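Local coordinates for protein sugar-phosphate aldolase (Thermotoga maritima, PDB 1PVT) that belongs to the class II aldolase and adducin family, with an alpha/beta fold built around a central mixed sheet, at residues D35-G40 / G55-L60; L60-T65 / C80-L85; L134-E139 / W191-V196; L129-L134 / I212-A217; I7-K12 / K201-A206. One frame throughout, in Å; residues are numbered along the deposited sequence.

Interaction 1: residues D35-G40 / G55-L60; sequences DERPEG and GPEMYL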
# COMPACT_ATOMS: atom_id res chain seq x y z
N ASP A 35 9.00 9.39 -10.94
CA ASP A 35 8.78 9.72 -12.35
C ASP A 35 10.09 9.88 -13.14
O ASP A 35 10.38 9.11 -14.06
CB ASP A 35 7.96 11.01 -12.43
CG ASP A 35 8.33 12.00 -11.34
OD1 ASP A 35 8.11 11.68 -10.14
OD2 ASP A 35 8.85 13.08 -11.67
N GLU A 36 10.86 10.90 -12.78
CA GLU A 36 12.13 11.18 -13.44
C GLU A 36 13.14 10.09 -13.10
O GLU A 36 12.84 8.90 -13.22
CB GLU A 36 12.64 12.54 -12.97
CG GLU A 36 11.53 13.56 -12.84
CD GLU A 36 11.92 14.75 -12.00
OE1 GLU A 36 12.74 15.56 -12.48
OE2 GLU A 36 11.41 14.88 -10.87
N ARG A 37 14.33 10.52 -12.69
CA ARG A 37 15.40 9.60 -12.31
C ARG A 37 16.20 10.24 -11.20
O ARG A 37 16.35 11.46 -11.17
CB ARG A 37 16.32 9.31 -13.50
CG ARG A 37 15.57 8.87 -14.73
CD ARG A 37 16.46 8.10 -15.67
NE ARG A 37 15.69 7.52 -16.76
CZ ARG A 37 16.20 6.70 -17.67
NH1 ARG A 37 17.49 6.38 -17.61
NH2 ARG A 37 15.44 6.20 -18.64
N PRO A 38 16.73 9.43 -10.28
CA PRO A 38 17.53 9.85 -9.13
C PRO A 38 18.79 10.67 -9.47
O PRO A 38 19.66 10.18 -10.19
CB PRO A 38 17.89 8.53 -8.46
CG PRO A 38 16.72 7.64 -8.83
CD PRO A 38 16.52 7.97 -10.27
N GLU A 39 18.88 11.89 -8.95
CA GLU A 39 20.05 12.74 -9.20
C GLU A 39 21.29 12.12 -8.56
O GLU A 39 22.31 11.93 -9.23
CB GLU A 39 19.83 14.17 -8.64
CG GLU A 39 21.12 15.03 -8.59
CD GLU A 39 20.88 16.50 -8.24
OE1 GLU A 39 20.18 16.78 -7.24
OE2 GLU A 39 21.41 17.37 -8.97
N GLY A 40 21.21 11.82 -7.27
CA GLY A 40 22.33 11.21 -6.59
C GLY A 40 22.44 9.77 -7.06
O GLY A 40 22.25 8.83 -6.28
N GLY A 55 7.93 -5.70 -17.41
CA GLY A 55 7.18 -4.45 -17.45
C GLY A 55 8.12 -3.31 -17.79
O GLY A 55 9.33 -3.52 -17.88
N PRO A 56 7.60 -2.09 -18.00
CA PRO A 56 8.45 -0.93 -18.33
C PRO A 56 9.55 -0.67 -17.31
O PRO A 56 9.64 -1.34 -16.28
CB PRO A 56 7.45 0.22 -18.41
CG PRO A 56 6.19 -0.45 -18.88
CD PRO A 56 6.17 -1.72 -18.05
N GLU A 57 10.39 0.32 -17.60
CA GLU A 57 11.47 0.68 -16.70
C GLU A 57 10.94 1.72 -15.73
O GLU A 57 10.09 2.54 -16.10
CB GLU A 57 12.62 1.28 -17.50
CG GLU A 57 13.63 2.02 -16.65
CD GLU A 57 14.39 3.06 -17.45
OE1 GLU A 57 13.73 3.89 -18.13
OE2 GLU A 57 15.64 3.06 -17.39
N MSE A 58 11.42 1.70 -14.49
CA MSE A 58 10.99 2.67 -13.47
C MSE A 58 11.91 2.73 -12.27
O MSE A 58 12.79 1.89 -12.09
CB MSE A 58 9.58 2.35 -12.97
CG MSE A 58 9.48 1.03 -12.22
SE MSE A 58 7.88 0.78 -11.13
CE MSE A 58 6.70 -0.07 -12.41
N TYR A 59 11.69 3.74 -11.44
CA TYR A 59 12.45 3.92 -10.20
C TYR A 59 11.41 3.98 -9.10
O TYR A 59 10.50 4.80 -9.15
CB TYR A 59 13.20 5.25 -10.20
CG TYR A 59 14.34 5.34 -11.16
CD1 TYR A 59 15.62 4.90 -10.81
CD2 TYR A 59 14.17 5.94 -12.41
CE1 TYR A 59 16.69 5.06 -11.68
CE2 TYR A 59 15.23 6.10 -13.28
CZ TYR A 59 16.49 5.67 -12.92
OH TYR A 59 17.52 5.88 -13.80
N LEU A 60 11.53 3.10 -8.12
CA LEU A 60 10.56 3.15 -7.04
C LEU A 60 11.20 2.99 -5.66
O LEU A 60 12.18 2.24 -5.47
CB LEU A 60 9.46 2.10 -7.24
CG LEU A 60 9.62 0.74 -6.55
CD1 LEU A 60 8.26 0.08 -6.33
CD2 LEU A 60 10.53 -0.14 -7.39
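The loop leaving strand 28-34 of the central mixed sheet folds back over the start of its neighbour, strand 58-63, and sets Arg-37 and Pro-38 against Tyr-59. The pyrrolidine ring of Pro-38 lies over one face of the phenol, with CD above the ring centre in a CH-pi contact. Proline suits this place because its apolar, puckered ring sets carbons on the aromatic face and brings no N-H. CG of Arg-37 lies beside the backbone N, anti to the carbonyl carbon (chi1 -52°), and the chain then runs extended from CG to NE. Its methylenes pass the hydroxyl end of the tyrosine, crossing it obliquely, with CD 3.4 Å from Tyr-59 CE2, and the guanidinium plane is turned 59° from the ring. The hydroxyl itself bonds to Tyr-41 OH, while the ring of His-83, from the adjoining strand 79-84, stacks on Tyr-59. A long, charged chain suits this place, since it spans the phenol and reaches Glu-57. That carboxylate stands almost perpendicular to the guanidinium, 89° between planes, with OE2 over one of its faces. The salt bridge closes from Arg-37 NH2 to Glu-57 OE1 at 2.9 Å.

Interaction 2: residues L60-T65 / C80-L85; sequences LLITAT and CLLHVL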
# COMPACT_ATOMS: atom_id res chain seq x y z
N LEU A 60 11.53 3.10 -8.12
CA LEU A 60 10.56 3.15 -7.04
C LEU A 60 11.20 2.99 -5.66
O LEU A 60 12.18 2.24 -5.47
CB LEU A 60 9.46 2.10 -7.24
CG LEU A 60 9.62 0.74 -6.55
CD1 LEU A 60 8.26 0.08 -6.33
CD2 LEU A 60 10.53 -0.14 -7.39
N LEU A 61 10.64 3.74 -4.72
CA LEU A 61 11.05 3.75 -3.33
C LEU A 61 10.11 2.80 -2.61
O LEU A 61 8.89 2.91 -2.74
CB LEU A 61 10.91 5.16 -2.75
CG LEU A 61 12.00 6.19 -3.07
CD1 LEU A 61 11.47 7.61 -2.87
CD2 LEU A 61 13.22 5.91 -2.20
N ILE A 62 10.67 1.85 -1.88
CA ILE A 62 9.84 0.91 -1.16
C ILE A 62 10.54 0.54 0.14
O ILE A 62 11.76 0.48 0.21
CB ILE A 62 9.59 -0.37 -1.99
CG1 ILE A 62 8.58 -1.27 -1.27
CG2 ILE A 62 10.88 -1.12 -2.18
CD1 ILE A 62 8.15 -2.48 -2.08
N THR A 63 9.75 0.33 1.17
CA THR A 63 10.30 -0.03 2.46
C THR A 63 11.08 -1.32 2.27
O THR A 63 10.74 -2.14 1.42
CB THR A 63 9.17 -0.22 3.52
OG1 THR A 63 8.06 -0.93 2.95
CG2 THR A 63 8.67 1.12 4.00
N ALA A 64 12.15 -1.48 3.04
CA ALA A 64 13.00 -2.66 2.97
C ALA A 64 12.39 -3.80 3.76
O ALA A 64 11.36 -3.65 4.39
CB ALA A 64 14.39 -2.35 3.52
N THR A 65 13.06 -4.94 3.73
CA THR A 65 12.55 -6.11 4.42
C THR A 65 12.83 -6.03 5.91
O THR A 65 13.91 -5.62 6.33
CB THR A 65 13.18 -7.40 3.81
OG1 THR A 65 12.76 -8.54 4.56
CG2 THR A 65 14.70 -7.29 3.79
N CYS A 80 14.17 1.77 0.50
CA CYS A 80 14.94 1.43 -0.69
C CYS A 80 14.55 2.20 -1.94
O CYS A 80 13.37 2.34 -2.27
CB CYS A 80 14.85 -0.07 -0.99
SG CYS A 80 15.67 -1.16 0.20
N LEU A 81 15.57 2.71 -2.63
CA LEU A 81 15.38 3.41 -3.89
C LEU A 81 15.83 2.36 -4.88
O LEU A 81 16.93 1.84 -4.78
CB LEU A 81 16.27 4.63 -4.02
CG LEU A 81 16.30 5.10 -5.48
CD1 LEU A 81 14.90 5.49 -5.94
CD2 LEU A 81 17.23 6.27 -5.62
N LEU A 82 14.98 2.04 -5.84
CA LEU A 82 15.33 1.02 -6.79
C LEU A 82 15.10 1.41 -8.22
O LEU A 82 14.23 2.23 -8.52
CB LEU A 82 14.52 -0.24 -6.50
CG LEU A 82 14.54 -0.72 -5.06
CD1 LEU A 82 13.53 -1.83 -4.93
CD2 LEU A 82 15.95 -1.18 -4.66
N HIS A 83 15.88 0.82 -9.10
CA HIS A 83 15.72 1.06 -10.52
C HIS A 83 15.23 -0.28 -11.05
O HIS A 83 15.92 -1.31 -10.94
CB HIS A 83 17.04 1.47 -11.17
CG HIS A 83 16.89 1.86 -12.61
ND1 HIS A 83 15.89 2.70 -13.06
CD2 HIS A 83 17.62 1.54 -13.70
CE1 HIS A 83 16.00 2.86 -14.36
NE2 HIS A 83 17.05 2.17 -14.78
N VAL A 84 14.01 -0.28 -11.58
CA VAL A 84 13.39 -1.48 -12.10
C VAL A 84 13.62 -1.62 -13.60
O VAL A 84 13.05 -0.89 -14.43
CB VAL A 84 11.88 -1.50 -11.78
CG1 VAL A 84 11.23 -2.73 -12.37
CG2 VAL A 84 11.68 -1.49 -10.28
N LEU A 85 14.49 -2.57 -13.93
CA LEU A 85 14.85 -2.86 -15.31
C LEU A 85 14.33 -4.21 -15.70
O LEU A 85 14.52 -5.20 -14.97
CB LEU A 85 16.36 -2.85 -15.48
CG LEU A 85 16.96 -1.45 -15.40
CD1 LEU A 85 18.46 -1.56 -15.40
CD2 LEU A 85 16.44 -0.60 -16.56
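Cys-80 N donates to Ile-62 O at 2.7 Å, with a fairly straight N-H...O angle of 158°. The return bond, Ile-62 N to Cys-80 O, is 2.8 Å long, making this a hydrogen-bonded antiparallel pair. Two residues along, Leu-60 and Leu-82 exchange a second pair of bonds: Leu-60 N reaches Leu-82 O at 2.9 Å, and Leu-82 N returns a bond to Leu-60 O. Between them, Leu-61 and Leu-81 form a non-hydrogen-bonded pair, and the CA-H of Leu-61 points at Cys-80 O. The strands are far from straight opposites, at 138°, so the pairing is strongly twisted.

Side chains alternate between the two faces. On one, CG2 of Ile-62 meets CD1 of Leu-82 at 3.9 Å, CD2 of Leu-60 touches CG2 of Val-84, and the sulphur of Cys-80, SG, rests 3.8 Å from Ala-64 CB just past the strand end. This SG is anti to the carbonyl carbon (chi1 -68°), and a small cysteine fits beside the alanine methyl. On the other, CD2 of Leu-61 lies 3.8 Å from Leu-81 CB. Branched and aliphatic residues suit both faces, because each is roofed: His-106, Leu-107 and His-110 of helix 103-115 cover the first, Met-3, Thr-6 and Ile-7 of helix 2-19 the second. Antiparallel strands buried between two helical layers mark this as the core of a three-layer alpha/beta/alpha sandwich.

Interaction 3: residues L134-E139 / W191-V196; sequences LMNLEE and WDKHGV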
# COMPACT_ATOMS: atom_id res chain seq x y z
N LEU A 134 -13.29 -6.15 11.47
CA LEU A 134 -14.44 -6.23 10.57
C LEU A 134 -14.38 -7.38 9.57
O LEU A 134 -15.39 -8.01 9.30
CB LEU A 134 -14.60 -4.89 9.85
CG LEU A 134 -15.57 -4.69 8.68
CD1 LEU A 134 -14.88 -5.05 7.37
CD2 LEU A 134 -16.83 -5.51 8.90
N MSE A 135 -13.20 -7.65 9.03
CA MSE A 135 -13.05 -8.73 8.07
C MSE A 135 -12.99 -10.11 8.72
O MSE A 135 -12.69 -11.11 8.07
CB MSE A 135 -11.80 -8.51 7.23
CG MSE A 135 -11.80 -7.20 6.49
SE MSE A 135 -10.34 -7.13 5.25
CE MSE A 135 -8.88 -7.14 6.55
N ASN A 136 -13.27 -10.15 10.01
CA ASN A 136 -13.23 -11.40 10.74
C ASN A 136 -14.65 -11.89 11.00
O ASN A 136 -14.86 -12.90 11.68
CB ASN A 136 -12.48 -11.21 12.06
CG ASN A 136 -11.46 -12.29 12.29
OD1 ASN A 136 -11.80 -13.46 12.46
ND2 ASN A 136 -10.19 -11.91 12.29
N LEU A 137 -15.62 -11.16 10.46
CA LEU A 137 -17.04 -11.48 10.60
C LEU A 137 -17.55 -12.23 9.36
O LEU A 137 -17.28 -11.82 8.23
CB LEU A 137 -17.88 -10.21 10.76
CG LEU A 137 -17.60 -9.23 11.90
CD1 LEU A 137 -18.66 -8.13 11.88
CD2 LEU A 137 -17.62 -9.96 13.22
N GLU A 138 -18.29 -13.32 9.58
CA GLU A 138 -18.83 -14.10 8.48
C GLU A 138 -19.54 -13.19 7.47
O GLU A 138 -19.15 -13.12 6.30
CB GLU A 138 -19.80 -15.15 9.02
CG GLU A 138 -19.14 -16.30 9.79
CD GLU A 138 -18.35 -17.24 8.88
OE1 GLU A 138 -18.94 -17.83 7.95
OE2 GLU A 138 -17.13 -17.41 9.10
N GLU A 139 -20.57 -12.49 7.93
CA GLU A 139 -21.32 -11.59 7.05
C GLU A 139 -20.56 -10.30 6.80
O GLU A 139 -21.07 -9.19 6.97
CB GLU A 139 -22.70 -11.28 7.64
CG GLU A 139 -22.70 -10.61 9.01
CD GLU A 139 -24.08 -10.09 9.37
OE1 GLU A 139 -25.06 -10.88 9.34
OE2 GLU A 139 -24.19 -8.88 9.68
N TRP A 191 -7.26 -6.76 1.13
CA TRP A 191 -6.82 -8.14 1.00
C TRP A 191 -7.51 -8.85 2.14
O TRP A 191 -7.06 -8.78 3.28
CB TRP A 191 -5.31 -8.30 1.18
CG TRP A 191 -4.49 -7.68 0.09
CD1 TRP A 191 -4.94 -7.15 -1.09
CD2 TRP A 191 -3.07 -7.51 0.09
NE1 TRP A 191 -3.89 -6.66 -1.82
CE2 TRP A 191 -2.73 -6.87 -1.12
CE3 TRP A 191 -2.06 -7.83 1.00
CZ2 TRP A 191 -1.41 -6.55 -1.44
CZ3 TRP A 191 -0.75 -7.51 0.67
CH2 TRP A 191 -0.44 -6.88 -0.54
N ASP A 192 -8.61 -9.50 1.82
CA ASP A 192 -9.39 -10.20 2.83
C ASP A 192 -8.51 -10.95 3.81
O ASP A 192 -7.73 -11.82 3.42
CB ASP A 192 -10.37 -11.16 2.16
CG ASP A 192 -11.30 -11.81 3.15
OD1 ASP A 192 -10.83 -12.69 3.90
OD2 ASP A 192 -12.50 -11.44 3.19
N LYS A 193 -8.64 -10.57 5.09
CA LYS A 193 -7.90 -11.19 6.18
C LYS A 193 -6.47 -10.65 6.34
O LYS A 193 -5.80 -10.96 7.33
CB LYS A 193 -7.85 -12.71 5.97
CG LYS A 193 -7.87 -13.52 7.24
CD LYS A 193 -9.25 -13.53 7.87
CE LYS A 193 -9.27 -14.39 9.12
NZ LYS A 193 -10.65 -14.57 9.67
N HIS A 194 -6.02 -9.83 5.40
CA HIS A 194 -4.66 -9.29 5.46
C HIS A 194 -4.58 -7.79 5.27
O HIS A 194 -3.78 -7.28 4.49
CB HIS A 194 -3.78 -9.97 4.41
CG HIS A 194 -3.76 -11.46 4.52
ND1 HIS A 194 -2.63 -12.17 4.87
CD2 HIS A 194 -4.75 -12.38 4.38
CE1 HIS A 194 -2.92 -13.45 4.93
NE2 HIS A 194 -4.20 -13.61 4.65
N GLY A 195 -5.43 -7.07 5.99
CA GLY A 195 -5.40 -5.63 5.89
C GLY A 195 -5.81 -5.00 4.58
O GLY A 195 -6.63 -5.53 3.83
N VAL A 196 -5.21 -3.86 4.28
CA VAL A 196 -5.57 -3.14 3.10
C VAL A 196 -4.40 -2.49 2.41
O VAL A 196 -3.33 -2.33 2.99
CB VAL A 196 -6.56 -2.04 3.46
CG1 VAL A 196 -5.92 -1.12 4.47
CG2 VAL A 196 -6.96 -1.26 2.23
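Torsions turn the selenomethionine Met-135 toward the loop 191-196: CG stands anti to the carbonyl carbon (chi1 -58°), and a bend at chi3 (-66°) swings CE in among the backbone nitrogens of Lys-193, His-194 and Gly-195. CE comes 3.5 Å from Gly-195 N and 3.7 Å from Lys-193 N, and SE lies 4.0 Å from Asp-192 CA. A long, flexible, apolar chain suits this place, since it can follow the uneven surface of a turn without asking for a hydrogen bond. Gly-195 combines positive phi with a psi of -149°, a conformation favoured by glycine.

Toward the exposed side, the amide of Asn-136 and the ammonium group of Lys-193 meet. The lysine chain bends at chi2, and NZ gives a weak hydrogen bond of 3.2 Å to Asn-136 OD1. Phe-140 also packs on Met-135 and Asp-192.

Two turns thus face each other. Residues 134-137 make the type I turn that follows helix 129-134, starting at its last residue. Residues 191-194 make a type II turn, closed by His-194 N to Trp-191 O at 2.6 Å, within the beta-hairpin that joins the antiparallel strands 188-191 and 196-200.

Interaction 4: residues L129-L134 / I212-A217; sequences LNLLTL and ILEKAA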
# COMPACT_ATOMS: atom_id res chain seq x y z
N LEU A 129 -6.54 -2.19 12.72
CA LEU A 129 -7.25 -2.99 13.71
C LEU A 129 -8.75 -3.18 13.43
O LEU A 129 -9.25 -4.30 13.42
CB LEU A 129 -7.08 -2.32 15.07
CG LEU A 129 -8.23 -2.50 16.06
CD1 LEU A 129 -8.27 -3.94 16.51
CD2 LEU A 129 -8.03 -1.58 17.25
N ASN A 130 -9.46 -2.09 13.23
CA ASN A 130 -10.89 -2.18 12.98
C ASN A 130 -11.26 -2.84 11.67
O ASN A 130 -12.19 -3.63 11.62
CB ASN A 130 -11.52 -0.80 13.05
CG ASN A 130 -11.65 -0.30 14.47
OD1 ASN A 130 -12.57 -0.69 15.18
ND2 ASN A 130 -10.73 0.54 14.90
N LEU A 131 -10.54 -2.50 10.61
CA LEU A 131 -10.82 -3.09 9.31
C LEU A 131 -10.49 -4.56 9.40
O LEU A 131 -11.10 -5.41 8.75
CB LEU A 131 -9.95 -2.43 8.24
CG LEU A 131 -10.71 -2.02 6.98
CD1 LEU A 131 -12.05 -1.41 7.36
CD2 LEU A 131 -9.87 -1.02 6.21
N LEU A 132 -9.51 -4.86 10.25
CA LEU A 132 -9.10 -6.22 10.48
C LEU A 132 -10.25 -6.89 11.19
O LEU A 132 -10.81 -7.86 10.70
CB LEU A 132 -7.87 -6.23 11.37
CG LEU A 132 -6.72 -7.12 10.95
CD1 LEU A 132 -6.46 -7.01 9.45
CD2 LEU A 132 -5.51 -6.70 11.76
N THR A 133 -10.62 -6.36 12.34
CA THR A 133 -11.72 -6.90 13.12
C THR A 133 -12.91 -7.17 12.24
O THR A 133 -13.48 -8.25 12.25
CB THR A 133 -12.17 -5.91 14.18
OG1 THR A 133 -11.06 -5.55 15.00
CG2 THR A 133 -13.25 -6.53 15.03
N LEU A 134 -13.29 -6.15 11.47
CA LEU A 134 -14.44 -6.23 10.57
C LEU A 134 -14.38 -7.38 9.57
O LEU A 134 -15.39 -8.01 9.30
CB LEU A 134 -14.60 -4.89 9.85
CG LEU A 134 -15.57 -4.69 8.68
CD1 LEU A 134 -14.88 -5.05 7.37
CD2 LEU A 134 -16.83 -5.51 8.90
N ILE A 212 -9.32 7.15 6.70
CA ILE A 212 -10.75 7.20 6.42
C ILE A 212 -11.40 5.82 6.42
O ILE A 212 -12.41 5.62 7.09
CB ILE A 212 -11.01 7.96 5.09
CG1 ILE A 212 -10.64 9.44 5.30
CG2 ILE A 212 -12.47 7.86 4.68
CD1 ILE A 212 -10.68 10.27 4.05
N LEU A 213 -10.84 4.86 5.70
CA LEU A 213 -11.41 3.53 5.71
C LEU A 213 -11.52 3.03 7.14
O LEU A 213 -12.54 2.49 7.55
CB LEU A 213 -10.56 2.56 4.90
CG LEU A 213 -10.81 2.60 3.39
CD1 LEU A 213 -10.12 1.40 2.75
CD2 LEU A 213 -12.32 2.56 3.10
N GLU A 214 -10.45 3.22 7.90
CA GLU A 214 -10.42 2.79 9.29
C GLU A 214 -11.56 3.43 10.07
O GLU A 214 -12.31 2.75 10.77
CB GLU A 214 -9.11 3.19 9.94
CG GLU A 214 -8.31 2.06 10.55
CD GLU A 214 -9.15 1.09 11.35
OE1 GLU A 214 -9.93 0.33 10.74
OE2 GLU A 214 -9.04 1.10 12.60
N LYS A 215 -11.66 4.74 9.96
CA LYS A 215 -12.68 5.47 10.68
C LYS A 215 -14.04 4.89 10.38
O LYS A 215 -14.82 4.64 11.30
CB LYS A 215 -12.64 6.95 10.31
CG LYS A 215 -13.19 7.83 11.40
CD LYS A 215 -12.60 9.23 11.33
CE LYS A 215 -13.01 10.10 12.54
NZ LYS A 215 -12.23 11.39 12.62
N ALA A 216 -14.33 4.66 9.11
CA ALA A 216 -15.62 4.10 8.73
C ALA A 216 -15.81 2.74 9.34
O ALA A 216 -16.89 2.41 9.82
CB ALA A 216 -15.73 4.00 7.24
N ALA A 217 -14.76 1.94 9.33
CA ALA A 217 -14.85 0.61 9.89
C ALA A 217 -15.14 0.75 11.36
O ALA A 217 -16.02 0.09 11.90
CB ALA A 217 -13.55 -0.13 9.71
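Glu-214 sends its carboxylate to the beginning of helix 129-134, where backbone N-H groups have no carbonyl of an earlier turn to bind. OE2 accepts twice from Asn-130, at 2.9 Å from the side-chain ND2 and 3.3 Å from the backbone N. Both donors approach on its syn side, and the ND2 bond is fairly straight. The amide and carboxylate planes are only 24° apart, and OE2 lies practically within the amide plane. OE1 takes a weaker bond from Leu-131 N at 2.9 Å, so both oxygens are engaged. The glutamate chain bends at chi2 (-45°), which directs CD toward the neighbouring helix. A glutamate is long enough to span the gap, and its negative charge, though buried, is probably eased by the positive end of the helix dipole. Asparagine suits its place by adding a side-chain donor beside its own backbone N-H.

Outward from this polar centre the contact is apolar. Asn-130 CB lies 4.0 Å from Ala-217 CB, and Leu-131 CD2 touches Leu-213 CB at 3.9 Å. Alanine suits the point where the backbones draw together, 5.5 Å between Leu-131 CA and Ala-217 CA. The helix axes pass 8.1 Å apart at 53°. Met-147 of helix 144-147 packs on Leu-131 and Ala-217 alike, Leu-22 and Pro-128 touch Glu-214, and helix 152-157 packs on the longer helix, through Phe-157 on Ile-212 and Val-154 on Ala-216.

Interaction 5: residues I7-K12 / K201-A206; sequences IREIQK and KDVAEA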
# COMPACT_ATOMS: atom_id res chain seq x y z
N ILE A 7 11.15 10.98 0.28
CA ILE A 7 11.57 10.15 1.41
C ILE A 7 10.98 10.65 2.70
O ILE A 7 10.43 9.89 3.49
CB ILE A 7 13.09 10.17 1.58
CG1 ILE A 7 13.77 9.74 0.29
CG2 ILE A 7 13.48 9.30 2.74
CD1 ILE A 7 13.20 8.50 -0.31
N ARG A 8 11.12 11.96 2.92
CA ARG A 8 10.58 12.59 4.10
C ARG A 8 9.07 12.38 4.11
O ARG A 8 8.48 12.15 5.16
CB ARG A 8 10.92 14.09 4.10
CG ARG A 8 12.35 14.38 4.54
CD ARG A 8 12.95 15.60 3.85
NE ARG A 8 14.36 15.80 4.21
CZ ARG A 8 15.26 16.42 3.44
NH1 ARG A 8 14.90 16.91 2.25
NH2 ARG A 8 16.51 16.57 3.85
N GLU A 9 8.46 12.45 2.93
CA GLU A 9 7.01 12.28 2.81
C GLU A 9 6.61 10.88 3.20
O GLU A 9 5.53 10.64 3.74
CB GLU A 9 6.56 12.55 1.38
CG GLU A 9 5.21 13.24 1.31
CD GLU A 9 4.50 13.00 -0.01
OE1 GLU A 9 5.14 13.24 -1.08
OE2 GLU A 9 3.31 12.58 0.02
N ILE A 10 7.49 9.94 2.90
CA ILE A 10 7.26 8.56 3.25
C ILE A 10 7.48 8.36 4.74
O ILE A 10 6.66 7.74 5.42
CB ILE A 10 8.21 7.63 2.48
CG1 ILE A 10 7.74 7.52 1.03
CG2 ILE A 10 8.32 6.25 3.20
CD1 ILE A 10 8.52 6.50 0.19
N GLN A 11 8.59 8.90 5.25
CA GLN A 11 8.90 8.77 6.66
C GLN A 11 7.81 9.37 7.53
O GLN A 11 7.43 8.78 8.55
CB GLN A 11 10.23 9.45 6.95
CG GLN A 11 11.40 8.69 6.40
CD GLN A 11 12.72 9.28 6.84
OE1 GLN A 11 13.07 10.40 6.44
NE2 GLN A 11 13.45 8.55 7.67
N LYS A 12 7.30 10.52 7.13
CA LYS A 12 6.23 11.17 7.87
C LYS A 12 5.02 10.24 7.97
O LYS A 12 4.43 10.08 9.03
CB LYS A 12 5.85 12.49 7.20
CG LYS A 12 4.68 13.21 7.85
CD LYS A 12 4.48 14.62 7.29
CE LYS A 12 3.20 15.27 7.83
NZ LYS A 12 3.19 15.40 9.32
N LYS A 201 -2.32 9.97 -5.43
CA LYS A 201 -1.41 10.84 -6.16
C LYS A 201 -0.04 10.85 -5.47
O LYS A 201 0.99 10.98 -6.13
CB LYS A 201 -1.98 12.28 -6.24
CG LYS A 201 -3.44 12.39 -6.68
CD LYS A 201 -3.66 11.83 -8.08
CE LYS A 201 -5.17 11.73 -8.42
NZ LYS A 201 -5.86 13.04 -8.54
N ASP A 202 -0.03 10.72 -4.14
CA ASP A 202 1.21 10.69 -3.35
C ASP A 202 0.97 9.91 -2.06
O ASP A 202 -0.18 9.70 -1.66
CB ASP A 202 1.70 12.11 -3.04
CG ASP A 202 0.70 12.92 -2.24
OD1 ASP A 202 -0.41 12.42 -1.97
OD2 ASP A 202 1.03 14.08 -1.89
N VAL A 203 2.06 9.47 -1.42
CA VAL A 203 1.93 8.67 -0.21
C VAL A 203 0.95 9.27 0.78
O VAL A 203 0.08 8.56 1.31
CB VAL A 203 3.28 8.45 0.48
CG1 VAL A 203 3.72 9.71 1.20
CG2 VAL A 203 3.16 7.29 1.43
N ALA A 204 1.05 10.57 1.02
CA ALA A 204 0.16 11.25 1.96
C ALA A 204 -1.31 11.01 1.63
O ALA A 204 -2.14 10.89 2.53
CB ALA A 204 0.45 12.75 1.97
N GLU A 205 -1.64 10.96 0.34
CA GLU A 205 -3.02 10.73 -0.07
C GLU A 205 -3.42 9.27 0.19
O GLU A 205 -4.55 8.99 0.59
CB GLU A 205 -3.21 11.07 -1.56
CG GLU A 205 -4.60 10.73 -2.09
CD GLU A 205 -4.80 11.15 -3.55
OE1 GLU A 205 -5.04 12.36 -3.80
OE2 GLU A 205 -4.72 10.28 -4.44
N ALA A 206 -2.49 8.35 -0.05
CA ALA A 206 -2.75 6.94 0.20
C ALA A 206 -3.05 6.81 1.69
O ALA A 206 -4.06 6.24 2.07
CB ALA A 206 -1.55 6.10 -0.18
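Asp-202 meets Glu-9 of helix 2-19 where the long helix 203-224 begins. It is the N-cap, and its OD1 accepts from Glu-205 N at 3.0 Å. Short and acidic, aspartate suits this place because its carboxylate can fold back on the first turn. Its other oxygen, OD2, is 3.3 Å from Glu-9 OE2. The side chains cross at about a right angle, with carboxylate planes 62° apart, and such closeness of like charges may raise the pKa of one of them. Val-203 comes next, with CG1 between the backbone N and the carbonyl carbon (chi1 76°), resting against the extended chain of Glu-9 at 3.6 Å from CD. The two side chains slide past each other in opposite directions. Ala-204 then gives its backbone N-H to Glu-9 OE2, 3.2 Å away and nearly straight at 165°. Its small CB lies 3.5 Å from Glu-9 OE2. Glu-205 turns back within its own segment, OE2 taking Lys-201 N at 2.6 Å and pairing with Arg-209 in a salt bridge. Ile-10 and Val-203 both rest on Ile-30 of strand 28-34. The aspartate N-cap, with Glu-9 as a second acceptor, is helix N-terminal capping in a helical layer packed on the sheet.

Overall arrangement
The five contacts spread from one end of the chain to the other. Interactions 1 and 2 share Leu-60 and strand 58-63, their centres about 10 Å apart, and Met-58 O to Val-84 N, at 2.5 Å, probably continues the strand pairing between them. Interaction 5 closes a long loop of chain around both, and it touches interaction 2 where Ile-7 and Ile-10 pack on Leu-61. Opposite interactions 1 and 2 across the chain's centre, interactions 3 and 4 share Leu-134, with centres about 10 Å apart, and Leu-132 CD1 lies 3.6 Å from Gly-195 N. Helix 203-224 takes part in both interactions 4 and 5, whose centres are about 21 Å apart. Interactions 1 and 4 are far removed, with centres about 34 Å apart.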